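Local coordinates for protein cyclic GMP-AMP synthase-like receptor (Tribolium castaneum, PDB 7LT2) that catalyses the formation of the signalling dinucleotide 2',3'-cGAMP from ATP and GTP and acts as a sensor of double-stranded RNA in insect innate immunity, at residues P85-S90 / F198-D203; W137-V142 / P175-G180; K204-G209 / P220-V225; S212-S217 / R249-N254; N256-A261 / T283-I288. One frame throughout, in Å; residues are numbered along the deposited sequence.

Interactions 1, 2 and 3 reach the same central sheet of the nucleotidyltransferase domain. Interactions 1 and 3 are closest, with centres about 6 Å apart; strands 188-200 and 222-225 pair through F198 with I224 and F200 with F222. Interaction 2 joins that sheet from a helix, about 24 Å from interaction 1 between centres. Interaction 4 touches interaction 3 through W205 and N213. It also touches interaction 5 (L251 on L286) and so lies between it and the sheet contacts. By similarity, D193 near interaction 2 binds magnesium, and Q247 near interactions 3 and 4 binds ATP. The manganese lies about 8 Å from the L251 side chain and about 10 Å from that of L258.

Interaction 1: residues P85-S90 / F198-D203; sequences PVLNES and FVFSGD
F200 reaches P85 and L87 through a first torsion of -58°, which sets CG opposite its carbonyl carbon and next to the backbone N. A chi2 of -85° then stands the ring square to the plane through CA, CB and CG. On the other strand, L87 holds CG trans to the backbone N (chi1 -172°), and a chi2 that is also near trans brings CD1 forward. P85 arrives at the ring edge, close to the ring plane, with its CB 4.3 Å from F200 CE1. L87 approaches more obliquely, its CD1 4.4 Å from F200 CD2. The contact is light, apolar and mostly buried. P85 and L87 both point at F200, whereas V86 between them points away, as alternation along a strand requires. L87 also packs on V96 and L98 of strand 95-100, and on F222, the strand partner of F200. The F200 side chain also touches I224. F200 bridges to P85 and L87 although strands 85-89 and 188-200 are not paired with each other. The contact belongs to the sheet of the Mab-21 nucleotidyltransferase domain, with the L87 side chain about 5 Å from that of L242, which by similarity binds GTP.

Interaction 2: residues W137-V142 / P175-G180; sequences WMESLV and PAMTLG
V142 and M177 make the main apolar contact. V142 CG1 lies 4.0 Å from M177 CG and 4.1 Å from M177 CB, and the two side chains run alongside one another, pointing opposite ways. A second contact is made by the sulfur. A chi2 of -71° turns M177 SD toward E139, where it sits 4.2 Å from E139 CG. Here the two chains lie nearly perpendicular. Only the aliphatic part of E139 takes part. Polar bonds do not link the segments but hold each in shape. V142 N bonds M138 O at 2.8 Å and L141 N bonds W137 O at 3.0 Å, both regular helix bonds. On the strand, M177 pairs through its backbone with L194. T178, whose CB points away from the helix, hydrogen-bonds D193 through OG1, a bond that probably helps to orient D193, which by similarity binds the catalytic magnesium. V142 also touches F35 of helix 18-42. The arrangement is a helix packed against the central sheet beside strand 188-200, which carries D193, as in the nucleotidyltransferase fold.

Interaction 3: residues K204-G209 / P220-V225; sequences KWPING and PEFFIV
W205 and F222 are the closest residues of the two backbones, with CA atoms 7.5 Å apart. Residues 204-209 form irregular chain, extended at W205 and P206, while residues 222-225 form a strand. The backbone of the first segment touches the F222 ring directly: K204 O is 3.4 Å from F222 CZ, and W205 N is 3.5 Å from F222 CE1. Both approach obliquely. F222 CG sits between its own backbone N and carbonyl carbon (chi1 67°), which aims the ring at this turn of chain. Strand 222-225 lies between strands 188-200 and 240-243 in the antiparallel part of the central nucleotidyltransferase sheet, and F222 joins loop 204-209 to it. The six-membered ring of W205 and the F222 ring form an oblique aromatic pair, with centroids 5.4 Å apart and planes at 68°. The nearest side-chain atoms of the pair are W205 CE3 and F222 CD1, 3.7 Å apart. P206 and F222 approach from opposed sides, with P206 CD 4.0 Å from F222 CZ. The indole is fixed at its polar end too, where W205 NE1 bonds R211 O. Its rings also meet F244, a residue that by similarity binds GTP. Q247, an ATP-binding residue by similarity, donates through NE2 to E221 O beside F222.

Interaction 4: residues S212-S217 / R249-N254; sequences SNPFPS and RVLIDN
F215 has a ring with an aliphatic group on each face: V250 from across the contact and P214, its own neighbour in the chain. V250 CG1 stands 3.8 Å from the F215 ring centroid, 24° off the normal, a CH-pi contact shifted toward the rim. P214 CB lies 4.0 Å above the opposite face, over its centre. The ring is sent to V250 by a chi1 of -46°, with CG opposite the carbonyl carbon. The two side chains come from opposite directions, and V250 CG1 ends over the face. L251 takes the end of the ring, its CD2 being 3.8 Å from F215 CZ in an oblique approach. The same L251 CD2 also grazes P214 CG at 4.4 Å.

No hydrogen bond crosses between the segments, but polar bonds shape both. F215 N donates to N213 OD1 over 2.9 Å in a nearly straight bond (164°), which closes an Asx turn around P214. The donor stands well above the carbonyl plane. N213 ND2 in turn bonds K219 O, so the asparagine ties the loop together. On the helical segment D253 N bonds V250 O, and R249, facing away, makes a salt bridge with D61. L251 also packs on L286 and Y324, and its side chain is about 8 Å from the bound manganese. The contact lies at the surface, where a loop shaped by an Asx turn meets helix 245-251 through F215 and P214; by similarity this helix carries nucleotide-binding residues of the nucleotidyltransferase active site.

Interaction 5: residues N256-A261 / T283-I288; sequences NRLKPA and TVFLHI
F285 is the centre of the contact, and L258 and A261 of the facing helix supply its partners. L258 CG lies 4.1 Å from F285 CD2, and these two side chains lie flank to flank with their ends facing contrary ways. A261 is met by the far end of the ring: F285 CZ is 4.1 Å from the carbonyl carbon C of A261, and F285 CE2 is 4.2 Å from A261 CB. Both partners approach the ring obliquely. L258 holds its CG trans to the backbone N (chi1 -177°), which carries the branch over to the ring. L258 and A261 are three residues apart, so they face the same side of helix 258-272.

Next come residues that complete the surroundings. V262 and I265 of the same helix touch F285, as does T308 of helix 301-318. L258 packs on W297 and I252. The helices are fixed by their own backbone bonds, such as A261 N to R257 O at 3.1 Å. Further out, R257 NE bonds K299 O, and H287 NE2 bonds P322 O. The side chain of L258 is about 4 Å from that of I289, a manganese-binding residue, and about 10 Å from the ion, so the contact lies near the manganese site. Both helices belong to the HhH/H2TH-like domain. This buried contact, without polar links across it, rests on dispersion and burial of apolar surface, with ring atoms against both side chain and backbone of A261.

Interaction 1: residues P85-S90 / F198-D203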
# COMPACT_ATOMS: atom_id res chain seq x y z
N PRO A 85 18.03 -0.15 19.33
CA PRO A 85 18.05 -0.00 17.87
C PRO A 85 18.31 1.44 17.49
O PRO A 85 17.82 2.37 18.13
CB PRO A 85 16.65 -0.45 17.45
CG PRO A 85 15.80 -0.14 18.64
CD PRO A 85 16.67 -0.39 19.85
N VAL A 86 19.11 1.63 16.44
CA VAL A 86 19.46 2.96 15.95
C VAL A 86 19.18 3.01 14.46
O VAL A 86 19.73 2.21 13.69
CB VAL A 86 20.92 3.33 16.24
CG1 VAL A 86 21.27 4.65 15.56
CG2 VAL A 86 21.14 3.43 17.74
N LEU A 87 18.34 3.95 14.05
CA LEU A 87 17.97 4.13 12.65
C LEU A 87 18.80 5.26 12.06
O LEU A 87 18.83 6.36 12.63
CB LEU A 87 16.47 4.42 12.54
CG LEU A 87 15.76 4.47 11.19
CD1 LEU A 87 14.28 4.18 11.39
CD2 LEU A 87 15.93 5.82 10.52
N ASN A 88 19.47 5.00 10.94
CA ASN A 88 20.29 6.00 10.30
C ASN A 88 19.87 6.18 8.85
O ASN A 88 19.62 5.20 8.14
CB ASN A 88 21.78 5.64 10.37
CG ASN A 88 22.34 5.76 11.78
OD1 ASN A 88 22.11 6.75 12.47
ND2 ASN A 88 23.06 4.73 12.22
N GLU A 89 19.77 7.43 8.42
CA GLU A 89 19.49 7.74 7.03
C GLU A 89 20.64 7.26 6.15
O GLU A 89 21.80 7.57 6.41
CB GLU A 89 19.28 9.25 6.86
CG GLU A 89 18.18 9.85 7.75
CD GLU A 89 18.67 10.26 9.13
OE1 GLU A 89 19.77 9.83 9.54
OE2 GLU A 89 17.95 11.02 9.81
N SER A 90 20.31 6.50 5.11
CA SER A 90 21.33 5.89 4.26
C SER A 90 21.76 6.85 3.15
O SER A 90 21.21 7.94 2.98
CB SER A 90 20.83 4.58 3.66
OG SER A 90 20.11 4.80 2.46
N PHE A 198 9.33 -3.69 10.51
CA PHE A 198 9.72 -3.31 11.86
C PHE A 198 9.21 -1.91 12.16
O PHE A 198 9.43 -0.98 11.37
CB PHE A 198 11.24 -3.39 12.04
CG PHE A 198 11.74 -4.80 12.20
CD1 PHE A 198 11.80 -5.38 13.45
CD2 PHE A 198 12.13 -5.54 11.10
CE1 PHE A 198 12.25 -6.69 13.60
CE2 PHE A 198 12.58 -6.83 11.24
CZ PHE A 198 12.64 -7.41 12.49
N VAL A 199 8.54 -1.76 13.30
CA VAL A 199 7.83 -0.54 13.67
C VAL A 199 8.59 0.17 14.79
O VAL A 199 9.18 -0.47 15.67
CB VAL A 199 6.37 -0.82 14.08
CG1 VAL A 199 6.29 -1.74 15.30
CG2 VAL A 199 5.60 0.48 14.31
N PHE A 200 8.58 1.50 14.74
CA PHE A 200 9.35 2.33 15.67
C PHE A 200 8.49 3.47 16.19
O PHE A 200 7.49 3.86 15.57
CB PHE A 200 10.61 2.88 15.01
CG PHE A 200 11.51 1.81 14.49
CD1 PHE A 200 12.43 1.21 15.32
CD2 PHE A 200 11.41 1.38 13.18
CE1 PHE A 200 13.26 0.21 14.85
CE2 PHE A 200 12.24 0.38 12.70
CZ PHE A 200 13.16 -0.20 13.54
N SER A 201 8.89 4.01 17.34
CA SER A 201 8.19 5.12 17.98
C SER A 201 8.69 6.45 17.41
O SER A 201 9.67 6.52 16.67
CB SER A 201 8.39 5.09 19.50
OG SER A 201 9.72 5.43 19.84
N GLY A 202 7.99 7.51 17.80
CA GLY A 202 8.23 8.82 17.21
C GLY A 202 9.65 9.32 17.38
O GLY A 202 10.14 10.08 16.54
N ASP A 203 10.33 8.90 18.46
CA ASP A 203 11.69 9.36 18.71
C ASP A 203 12.66 8.96 17.61
O ASP A 203 13.69 9.62 17.43
CB ASP A 203 12.19 8.80 20.05
CG ASP A 203 11.32 9.21 21.21
OD1 ASP A 203 10.66 10.26 21.12
OD2 ASP A 203 11.30 8.47 22.22

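Interaction 2: residues W137-V142 / P175-G180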
# COMPACT_ATOMS: atom_id res chain seq x y z
N TRP A 137 13.09 -15.49 6.97
CA TRP A 137 12.51 -15.92 8.24
C TRP A 137 10.99 -15.94 8.17
O TRP A 137 10.35 -16.90 8.62
CB TRP A 137 12.99 -15.01 9.36
CG TRP A 137 12.41 -15.30 10.70
CD1 TRP A 137 12.85 -16.23 11.60
CD2 TRP A 137 11.31 -14.63 11.32
NE1 TRP A 137 12.08 -16.19 12.74
CE2 TRP A 137 11.13 -15.21 12.59
CE3 TRP A 137 10.47 -13.59 10.93
CZ2 TRP A 137 10.13 -14.80 13.47
CZ3 TRP A 137 9.47 -13.18 11.80
CH2 TRP A 137 9.31 -13.78 13.06
N MET A 138 10.39 -14.89 7.60
CA MET A 138 8.94 -14.84 7.51
C MET A 138 8.40 -15.90 6.56
O MET A 138 7.38 -16.54 6.84
CB MET A 138 8.49 -13.44 7.08
CG MET A 138 6.98 -13.29 6.92
SD MET A 138 6.08 -13.61 8.45
CE MET A 138 6.50 -12.16 9.41
N GLU A 139 9.07 -16.10 5.42
CA GLU A 139 8.67 -17.15 4.48
C GLU A 139 8.66 -18.51 5.16
O GLU A 139 7.71 -19.29 5.01
CB GLU A 139 9.60 -17.14 3.27
CG GLU A 139 9.45 -18.33 2.34
CD GLU A 139 10.51 -18.34 1.25
OE1 GLU A 139 11.41 -17.48 1.27
OE2 GLU A 139 10.44 -19.22 0.36
N SER A 140 9.71 -18.82 5.93
CA SER A 140 9.77 -20.09 6.65
C SER A 140 8.62 -20.20 7.65
O SER A 140 7.98 -21.25 7.74
CB SER A 140 11.12 -20.22 7.35
OG SER A 140 11.16 -21.35 8.19
N LEU A 141 8.35 -19.13 8.39
CA LEU A 141 7.27 -19.16 9.37
C LEU A 141 5.91 -19.34 8.71
O LEU A 141 5.05 -20.08 9.22
CB LEU A 141 7.29 -17.88 10.21
CG LEU A 141 6.17 -17.67 11.22
CD1 LEU A 141 6.05 -18.86 12.17
CD2 LEU A 141 6.42 -16.38 11.98
N VAL A 142 5.68 -18.68 7.57
CA VAL A 142 4.42 -18.85 6.86
C VAL A 142 4.25 -20.28 6.37
O VAL A 142 3.18 -20.88 6.52
CB VAL A 142 4.33 -17.83 5.71
CG1 VAL A 142 3.13 -18.14 4.82
CG2 VAL A 142 4.22 -16.41 6.28
N PRO A 175 9.14 -11.05 -2.96
CA PRO A 175 9.81 -11.21 -1.66
C PRO A 175 8.90 -11.77 -0.58
O PRO A 175 9.37 -12.49 0.30
CB PRO A 175 10.26 -9.78 -1.33
CG PRO A 175 10.30 -9.07 -2.65
CD PRO A 175 9.18 -9.66 -3.45
N ALA A 176 7.61 -11.46 -0.63
CA ALA A 176 6.67 -11.91 0.38
C ALA A 176 5.76 -13.00 -0.17
O ALA A 176 5.42 -13.01 -1.36
CB ALA A 176 5.82 -10.74 0.90
N MET A 177 5.39 -13.94 0.70
CA MET A 177 4.38 -14.93 0.37
C MET A 177 3.05 -14.24 0.07
O MET A 177 2.71 -13.23 0.69
CB MET A 177 4.19 -15.91 1.53
CG MET A 177 5.41 -16.73 1.85
SD MET A 177 5.69 -17.94 0.55
CE MET A 177 4.08 -18.70 0.44
N THR A 178 2.31 -14.79 -0.88
CA THR A 178 0.95 -14.35 -1.18
C THR A 178 -0.05 -15.39 -0.71
O THR A 178 0.12 -16.58 -0.98
CB THR A 178 0.77 -14.10 -2.69
OG1 THR A 178 1.66 -13.07 -3.13
CG2 THR A 178 -0.68 -13.71 -3.01
N LEU A 179 -1.08 -14.94 -0.01
CA LEU A 179 -2.24 -15.78 0.28
C LEU A 179 -3.39 -15.36 -0.64
O LEU A 179 -3.84 -14.21 -0.59
CB LEU A 179 -2.68 -15.65 1.74
CG LEU A 179 -1.67 -16.00 2.83
CD1 LEU A 179 -2.33 -15.98 4.21
CD2 LEU A 179 -1.01 -17.35 2.57
N GLY A 180 -3.86 -16.28 -1.47
CA GLY A 180 -5.07 -16.06 -2.23
C GLY A 180 -6.28 -16.52 -1.45
O GLY A 180 -6.41 -17.71 -1.16

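Interaction 3: residues K204-G209 / P220-V225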
# COMPACT_ATOMS: atom_id res chain seq x y z
N LYS A 204 12.37 7.89 16.87
CA LYS A 204 13.27 7.38 15.85
C LYS A 204 12.99 7.96 14.47
O LYS A 204 13.66 7.58 13.51
CB LYS A 204 13.19 5.85 15.79
CG LYS A 204 13.26 5.18 17.16
CD LYS A 204 14.49 5.61 17.93
CE LYS A 204 14.39 5.22 19.40
NZ LYS A 204 15.56 5.69 20.19
N TRP A 205 12.03 8.87 14.36
CA TRP A 205 11.66 9.44 13.07
C TRP A 205 12.86 10.13 12.43
O TRP A 205 13.53 10.93 13.09
CB TRP A 205 10.51 10.44 13.26
CG TRP A 205 9.87 10.94 11.99
CD1 TRP A 205 10.38 11.86 11.12
CD2 TRP A 205 8.58 10.57 11.47
NE1 TRP A 205 9.50 12.07 10.08
CE2 TRP A 205 8.39 11.30 10.28
CE3 TRP A 205 7.58 9.70 11.90
CZ2 TRP A 205 7.23 11.17 9.50
CZ3 TRP A 205 6.43 9.57 11.13
CH2 TRP A 205 6.26 10.31 9.95
N PRO A 206 13.17 9.85 11.16
CA PRO A 206 14.39 10.41 10.55
C PRO A 206 14.27 11.91 10.35
O PRO A 206 13.21 12.43 9.99
CB PRO A 206 14.49 9.67 9.21
CG PRO A 206 13.08 9.27 8.90
CD PRO A 206 12.44 8.96 10.24
N ILE A 207 15.39 12.62 10.57
CA ILE A 207 15.37 14.08 10.45
C ILE A 207 16.25 14.57 9.31
O ILE A 207 15.99 15.63 8.73
CB ILE A 207 15.78 14.75 11.78
CG1 ILE A 207 17.23 14.41 12.14
CG2 ILE A 207 14.84 14.36 12.91
CD1 ILE A 207 17.73 15.16 13.36
N ASN A 208 17.31 13.83 8.97
CA ASN A 208 18.30 14.32 8.01
C ASN A 208 17.74 14.21 6.60
O ASN A 208 17.87 13.18 5.94
CB ASN A 208 19.61 13.56 8.15
CG ASN A 208 20.73 14.18 7.33
OD1 ASN A 208 20.58 15.27 6.79
ND2 ASN A 208 21.86 13.49 7.26
N GLY A 209 17.14 15.30 6.12
CA GLY A 209 16.57 15.35 4.79
C GLY A 209 15.16 14.82 4.68
O GLY A 209 14.66 14.65 3.56
N PRO A 220 2.03 8.43 16.04
CA PRO A 220 3.46 8.57 16.36
C PRO A 220 4.36 7.56 15.68
O PRO A 220 5.56 7.84 15.53
CB PRO A 220 3.50 8.39 17.88
CG PRO A 220 2.35 7.49 18.16
CD PRO A 220 1.27 7.92 17.19
N GLU A 221 3.84 6.41 15.27
CA GLU A 221 4.68 5.30 14.84
C GLU A 221 4.81 5.26 13.32
O GLU A 221 3.91 5.65 12.58
CB GLU A 221 4.12 3.97 15.34
CG GLU A 221 4.11 3.86 16.86
CD GLU A 221 3.45 2.60 17.37
OE1 GLU A 221 3.06 1.75 16.55
OE2 GLU A 221 3.33 2.46 18.60
N PHE A 222 5.96 4.77 12.87
CA PHE A 222 6.21 4.50 11.47
C PHE A 222 6.94 3.17 11.39
O PHE A 222 7.38 2.63 12.41
CB PHE A 222 7.04 5.61 10.82
CG PHE A 222 8.44 5.68 11.34
CD1 PHE A 222 8.70 6.26 12.58
CD2 PHE A 222 9.49 5.16 10.61
CE1 PHE A 222 9.99 6.31 13.07
CE2 PHE A 222 10.79 5.22 11.10
CZ PHE A 222 11.04 5.80 12.33
N PHE A 223 7.08 2.62 10.19
CA PHE A 223 7.77 1.34 10.09
C PHE A 223 8.65 1.29 8.86
O PHE A 223 8.55 2.12 7.95
CB PHE A 223 6.80 0.14 10.14
CG PHE A 223 5.67 0.18 9.13
CD1 PHE A 223 4.48 0.84 9.42
CD2 PHE A 223 5.77 -0.52 7.94
CE1 PHE A 223 3.43 0.83 8.51
CE2 PHE A 223 4.73 -0.54 7.03
CZ PHE A 223 3.55 0.15 7.31
N ILE A 224 9.58 0.34 8.87
CA ILE A 224 10.48 0.10 7.76
C ILE A 224 10.07 -1.19 7.07
O ILE A 224 9.58 -2.13 7.71
CB ILE A 224 11.96 0.07 8.18
CG1 ILE A 224 12.25 -1.09 9.14
CG2 ILE A 224 12.37 1.42 8.76
CD1 ILE A 224 13.73 -1.22 9.57
N VAL A 225 10.28 -1.23 5.76
CA VAL A 225 9.77 -2.28 4.89
C VAL A 225 10.97 -2.89 4.16
O VAL A 225 11.86 -2.15 3.71
CB VAL A 225 8.73 -1.71 3.90
CG1 VAL A 225 8.24 -2.77 2.94
CG2 VAL A 225 7.55 -1.13 4.67

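Interaction 4: residues S212-S217 / R249-N254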
# COMPACT_ATOMS: atom_id res chain seq x y z
N SER A 212 9.02 16.11 8.56
CA SER A 212 8.59 15.74 9.90
C SER A 212 7.18 15.15 9.88
O SER A 212 6.41 15.34 8.94
CB SER A 212 8.64 16.96 10.82
OG SER A 212 7.69 17.93 10.42
N ASN A 213 6.87 14.41 10.93
CA ASN A 213 5.56 13.78 11.08
C ASN A 213 4.48 14.84 11.26
O ASN A 213 4.57 15.66 12.18
CB ASN A 213 5.59 12.84 12.29
CG ASN A 213 4.32 12.03 12.46
OD1 ASN A 213 3.37 12.16 11.68
ND2 ASN A 213 4.29 11.18 13.48
N PRO A 214 3.45 14.87 10.40
CA PRO A 214 2.36 15.84 10.61
C PRO A 214 1.46 15.51 11.78
O PRO A 214 0.72 16.39 12.24
CB PRO A 214 1.60 15.81 9.28
CG PRO A 214 1.84 14.45 8.75
CD PRO A 214 3.26 14.11 9.16
N PHE A 215 1.49 14.27 12.29
CA PHE A 215 0.60 13.85 13.38
C PHE A 215 1.39 13.16 14.49
O PHE A 215 1.12 12.00 14.82
CB PHE A 215 -0.49 12.93 12.84
CG PHE A 215 -1.15 13.43 11.59
CD1 PHE A 215 -1.94 14.56 11.61
CD2 PHE A 215 -0.96 12.76 10.39
CE1 PHE A 215 -2.54 15.02 10.46
CE2 PHE A 215 -1.56 13.22 9.24
CZ PHE A 215 -2.35 14.35 9.27
N PRO A 216 2.35 13.86 15.10
CA PRO A 216 3.21 13.19 16.09
C PRO A 216 2.48 12.71 17.33
O PRO A 216 2.96 11.78 17.99
CB PRO A 216 4.26 14.25 16.42
CG PRO A 216 3.59 15.54 16.14
CD PRO A 216 2.70 15.28 14.96
N SER A 217 1.32 13.29 17.68
CA SER A 217 0.62 12.83 18.87
C SER A 217 -0.31 11.65 18.59
O SER A 217 -0.36 10.71 19.39
CB SER A 217 -0.16 13.98 19.51
OG SER A 217 -1.35 14.26 18.82
N ARG A 249 -2.46 8.11 4.96
CA ARG A 249 -3.88 7.80 4.98
C ARG A 249 -4.68 8.87 5.72
O ARG A 249 -5.81 9.17 5.34
CB ARG A 249 -4.10 6.42 5.61
CG ARG A 249 -5.54 5.92 5.50
CD ARG A 249 -5.62 4.43 5.77
NE ARG A 249 -4.92 3.66 4.75
CZ ARG A 249 -4.58 2.38 4.89
NH1 ARG A 249 -4.87 1.71 5.99
NH2 ARG A 249 -3.92 1.77 3.91
N VAL A 250 -4.10 9.45 6.78
CA VAL A 250 -4.79 10.53 7.48
C VAL A 250 -4.80 11.80 6.63
O VAL A 250 -5.81 12.51 6.57
CB VAL A 250 -4.14 10.77 8.86
CG1 VAL A 250 -4.86 11.90 9.61
CG2 VAL A 250 -4.16 9.50 9.68
N LEU A 251 -3.68 12.09 5.95
CA LEU A 251 -3.59 13.28 5.11
C LEU A 251 -4.66 13.29 4.02
O LEU A 251 -5.20 14.35 3.69
CB LEU A 251 -2.19 13.38 4.49
CG LEU A 251 -1.04 13.89 5.36
CD1 LEU A 251 0.28 13.74 4.62
CD2 LEU A 251 -1.28 15.35 5.75
N ILE A 252 -4.97 12.13 3.44
CA ILE A 252 -5.94 12.08 2.34
C ILE A 252 -7.38 11.93 2.82
O ILE A 252 -8.30 11.99 1.99
CB ILE A 252 -5.63 10.95 1.34
CG1 ILE A 252 -5.72 9.57 2.03
CG2 ILE A 252 -4.27 11.16 0.67
CD1 ILE A 252 -5.49 8.40 1.09
N ASP A 253 -7.61 11.75 4.12
CA ASP A 253 -8.93 11.50 4.67
C ASP A 253 -9.66 12.82 4.90
O ASP A 253 -9.04 13.89 5.00
CB ASP A 253 -8.83 10.73 5.98
CG ASP A 253 -10.08 9.92 6.31
OD1 ASP A 253 -11.04 9.91 5.52
OD2 ASP A 253 -10.09 9.30 7.39
N ASN A 254 -10.99 12.74 4.98
CA ASN A 254 -11.85 13.89 5.28
C ASN A 254 -11.59 15.04 4.31
O ASN A 254 -11.46 16.21 4.70
CB ASN A 254 -11.67 14.33 6.74
CG ASN A 254 -12.62 15.45 7.13
OD1 ASN A 254 -13.75 15.53 6.64
ND2 ASN A 254 -12.16 16.35 7.99

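Interaction 5: residues N256-A261 / T283-I288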
# COMPACT_ATOMS: atom_id res chain seq x y z
N ASN A 256 -13.41 15.10 1.06
CA ASN A 256 -14.56 15.26 0.17
C ASN A 256 -14.26 14.85 -1.27
O ASN A 256 -14.32 13.67 -1.61
CB ASN A 256 -15.06 16.71 0.23
CG ASN A 256 -16.47 16.86 -0.30
OD1 ASN A 256 -17.07 15.90 -0.79
ND2 ASN A 256 -17.01 18.07 -0.19
N ARG A 257 -13.93 15.83 -2.13
CA ARG A 257 -13.72 15.54 -3.54
C ARG A 257 -12.38 14.85 -3.84
O ARG A 257 -12.18 14.42 -4.98
CB ARG A 257 -13.80 16.83 -4.36
CG ARG A 257 -15.22 17.21 -4.81
CD ARG A 257 -16.08 17.63 -3.64
NE ARG A 257 -17.25 18.40 -4.06
CZ ARG A 257 -18.49 17.92 -4.11
NH1 ARG A 257 -18.76 16.66 -3.79
NH2 ARG A 257 -19.48 18.72 -4.48
N LEU A 258 -11.49 14.72 -2.85
CA LEU A 258 -10.12 14.31 -3.15
C LEU A 258 -10.04 12.90 -3.72
O LEU A 258 -9.41 12.67 -4.76
CB LEU A 258 -9.24 14.42 -1.90
CG LEU A 258 -7.76 14.08 -2.10
CD1 LEU A 258 -6.88 14.95 -1.22
CD2 LEU A 258 -7.45 12.60 -1.83
N LYS A 259 -10.64 11.91 -3.04
CA LYS A 259 -10.44 10.53 -3.48
C LYS A 259 -11.13 10.25 -4.81
O LYS A 259 -10.53 9.56 -5.65
CB LYS A 259 -10.90 9.54 -2.39
CG LYS A 259 -9.99 9.58 -1.16
CD LYS A 259 -10.32 8.48 -0.17
CE LYS A 259 -9.39 8.57 1.04
NZ LYS A 259 -9.66 7.49 2.02
N PRO A 260 -12.34 10.75 -5.08
CA PRO A 260 -12.86 10.64 -6.46
C PRO A 260 -11.92 11.26 -7.49
O PRO A 260 -11.70 10.66 -8.55
CB PRO A 260 -14.21 11.36 -6.39
CG PRO A 260 -14.65 11.15 -4.98
CD PRO A 260 -13.39 11.23 -4.15
N ALA A 261 -11.35 12.42 -7.19
CA ALA A 261 -10.44 13.06 -8.15
C ALA A 261 -9.20 12.22 -8.40
O ALA A 261 -8.74 12.11 -9.54
CB ALA A 261 -10.05 14.46 -7.65
N THR A 283 1.48 10.70 -4.75
CA THR A 283 2.47 11.65 -4.28
C THR A 283 2.15 13.07 -4.75
O THR A 283 2.29 14.03 -3.99
CB THR A 283 3.87 11.23 -4.75
OG1 THR A 283 4.22 9.97 -4.16
CG2 THR A 283 4.91 12.28 -4.35
N VAL A 284 1.74 13.22 -6.01
CA VAL A 284 1.34 14.53 -6.50
C VAL A 284 0.22 15.11 -5.63
O VAL A 284 0.25 16.29 -5.26
CB VAL A 284 0.92 14.45 -7.98
CG1 VAL A 284 0.16 15.69 -8.40
CG2 VAL A 284 2.15 14.25 -8.86
N PHE A 285 -0.74 14.28 -5.24
CA PHE A 285 -1.83 14.78 -4.40
C PHE A 285 -1.37 15.14 -2.99
O PHE A 285 -1.89 16.08 -2.40
CB PHE A 285 -2.99 13.77 -4.36
CG PHE A 285 -3.98 13.96 -5.47
CD1 PHE A 285 -3.71 13.46 -6.74
CD2 PHE A 285 -5.16 14.66 -5.26
CE1 PHE A 285 -4.61 13.64 -7.77
CE2 PHE A 285 -6.07 14.84 -6.28
CZ PHE A 285 -5.80 14.34 -7.55
N LEU A 286 -0.38 14.42 -2.44
CA LEU A 286 0.21 14.84 -1.17
C LEU A 286 0.80 16.24 -1.28
O LEU A 286 0.62 17.07 -0.39
CB LEU A 286 1.27 13.84 -0.71
CG LEU A 286 0.82 12.43 -0.34
CD1 LEU A 286 2.01 11.57 0.03
CD2 LEU A 286 -0.19 12.46 0.81
N HIS A 287 1.51 16.52 -2.39
CA HIS A 287 2.03 17.87 -2.60
C HIS A 287 0.90 18.88 -2.76
O HIS A 287 0.99 19.99 -2.23
CB HIS A 287 2.93 17.89 -3.83
CG HIS A 287 4.22 17.16 -3.64
ND1 HIS A 287 5.14 17.53 -2.67
CD2 HIS A 287 4.75 16.09 -4.27
CE1 HIS A 287 6.18 16.71 -2.73
NE2 HIS A 287 5.96 15.83 -3.69
N ILE A 288 -0.16 18.51 -3.49
CA ILE A 288 -1.29 19.43 -3.67
C ILE A 288 -1.98 19.71 -2.33
O ILE A 288 -2.38 20.85 -2.06
CB ILE A 288 -2.27 18.87 -4.71
CG1 ILE A 288 -1.61 18.82 -6.09
CG2 ILE A 288 -3.53 19.73 -4.77
CD1 ILE A 288 -2.50 18.24 -7.15